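Local atomic coordinates of FACT complex subunit POB3 (Chaetomium thermophilum var. thermophilum, PDB entry 4KHB), a protein that belongs to the FACT histone chaperone complex, which probably reorganises nucleosomes during transcription, replication and DNA repair. Residues H12-L15 / E20-K23. Sequence-based numbering, arbitrary orientation.
Sequences HIYL and EPGK
Ile13 and Gly22 form an antiparallel hydrogen-bonded pair where the first strands of the N-terminal PH-like domain of this FACT subunit turn from one sheet to the other, and a proline that touches the rings of both Tyr14 and His12 flanks it. The bond from Ile13 N to Gly22 O (3.0 Å) is nearly straight, at 174°, whereas the return bond from Gly22 N to Ile13 O is bent to 124° and weak. Pro21 CA adds a C-H...O contact to Ile13 O. Beside this pair, Pro21 CB lies over one face of the Tyr14 ring, 4.1 Å from its centroid, in a CH-pi contact, while Pro21 CD reaches Tyr14 CE2 at 3.6 Å. With CG anti to its carbonyl carbon (chi1 -58°), Tyr14 runs alongside the proline. His12 ND1 and CE1 meet Pro21 CB and CG obliquely. Replacing Tyr14 by alanine would probably leave Pro21 without its aromatic cover, with His12 as its remaining ring neighbour across this contact. The chain turns its corner at His12: strand 22-27 pairs with 30-35, whose Trp33 NE1 also bonds Ile13 O, whereas strand 13-15 edges the other sheet, Tyr14 bonding Asp76 through the backbone and Ile13 packing on Leu75 and Phe78 of strand 72-78.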
loop_
_atom_site.group_PDB
_atom_site.type_symbol
_atom_site.label_atom_id
_atom_site.label_comp_id
_atom_site.label_asym_id
_atom_site.label_seq_id
_atom_site.Cartn_x
_atom_site.Cartn_y
_atom_site.Cartn_z
ATOM N N HIS H 12 -1.695 -17.063 -13.780
ATOM C CA HIS H 12 -1.116 -15.720 -13.827
ATOM C C HIS H 12 -1.308 -14.949 -12.521
ATOM O O HIS H 12 -1.745 -13.797 -12.529
ATOM C CB HIS H 12 -1.666 -14.920 -15.013
ATOM C CG HIS H 12 -0.747 -13.835 -15.482
ATOM N ND1 HIS H 12 0.530 -14.085 -15.935
ATOM C CD2 HIS H 12 -0.918 -12.494 -15.560
ATOM C CE1 HIS H 12 1.107 -12.944 -16.272
ATOM N NE2 HIS H 12 0.248 -11.964 -16.056
ATOM N N ILE H 13 -0.968 -15.584 -11.403
ATOM C CA ILE H 13 -1.146 -14.968 -10.094
ATOM C C ILE H 13 0.207 -14.666 -9.444
ATOM O O ILE H 13 1.116 -15.498 -9.478
ATOM C CB ILE H 13 -1.984 -15.873 -9.164
ATOM C CG1 ILE H 13 -3.321 -16.227 -9.824
ATOM C CG2 ILE H 13 -2.192 -15.209 -7.807
ATOM C CD1 ILE H 13 -4.173 -15.019 -10.188
ATOM N N TYR H 14 0.337 -13.477 -8.860
ATOM C CA TYR H 14 1.563 -13.095 -8.166
ATOM C C TYR H 14 1.401 -13.308 -6.663
ATOM O O TYR H 14 0.394 -12.900 -6.074
ATOM C CB TYR H 14 1.920 -11.632 -8.453
ATOM C CG TYR H 14 2.104 -11.294 -9.916
ATOM C CD1 TYR H 14 1.024 -10.922 -10.708
ATOM C CD2 TYR H 14 3.364 -11.330 -10.500
ATOM C CE1 TYR H 14 1.194 -10.603 -12.042
ATOM C CE2 TYR H 14 3.542 -11.011 -11.831
ATOM C CZ TYR H 14 2.455 -10.651 -12.596
ATOM O OH TYR H 14 2.631 -10.335 -13.924
ATOM N N LEU H 15 2.388 -13.950 -6.047
ATOM C CA LEU H 15 2.345 -14.209 -4.612
ATOM C C LEU H 15 3.272 -13.245 -3.876
ATOM O O LEU H 15 4.485 -13.242 -4.105
ATOM C CB LEU H 15 2.710 -15.676 -4.328
ATOM C CG LEU H 15 2.870 -16.235 -2.907
ATOM C CD1 LEU H 15 4.312 -16.136 -2.427
ATOM C CD2 LEU H 15 1.928 -15.558 -1.918
ATOM N N GLU H 20 7.583 -12.664 -10.699
ATOM C CA GLU H 20 7.084 -13.624 -11.675
ATOM C C GLU H 20 5.753 -14.214 -11.228
ATOM O O GLU H 20 5.590 -14.583 -10.063
ATOM C CB GLU H 20 8.102 -14.739 -11.912
ATOM C CG GLU H 20 9.221 -14.358 -12.869
ATOM C CD GLU H 20 10.183 -15.498 -13.132
ATOM O OE1 GLU H 20 9.943 -16.612 -12.619
ATOM O OE2 GLU H 20 11.174 -15.282 -13.859
ATOM N N PRO H 21 4.796 -14.313 -12.162
ATOM C CA PRO H 21 3.492 -14.911 -11.865
ATOM C C PRO H 21 3.616 -16.422 -11.716
ATOM O O PRO H 21 4.696 -16.979 -11.935
ATOM C CB PRO H 21 2.669 -14.573 -13.109
ATOM C CG PRO H 21 3.678 -14.480 -14.202
ATOM C CD PRO H 21 4.891 -13.862 -13.563
ATOM N N GLY H 22 2.520 -17.077 -11.351
ATOM C CA GLY H 22 2.545 -18.505 -11.101
ATOM C C GLY H 22 1.150 -19.090 -11.079
ATOM O O GLY H 22 0.176 -18.392 -11.365
ATOM N N LYS H 23 1.045 -20.369 -10.739
ATOM C CA LYS H 23 -0.244 -21.048 -10.741
ATOM C C LYS H 23 -0.781 -21.197 -9.322
ATOM O O LYS H 23 -0.078 -21.672 -8.427
ATOM C CB LYS H 23 -0.107 -22.413 -11.415
ATOM C CG LYS H 23 -1.419 -23.119 -11.717
ATOM C CD LYS H 23 -1.151 -24.392 -12.508
ATOM C CE LYS H 23 -2.423 -24.967 -13.103
ATOM N NZ LYS H 23 -2.189 -26.293 -13.736
#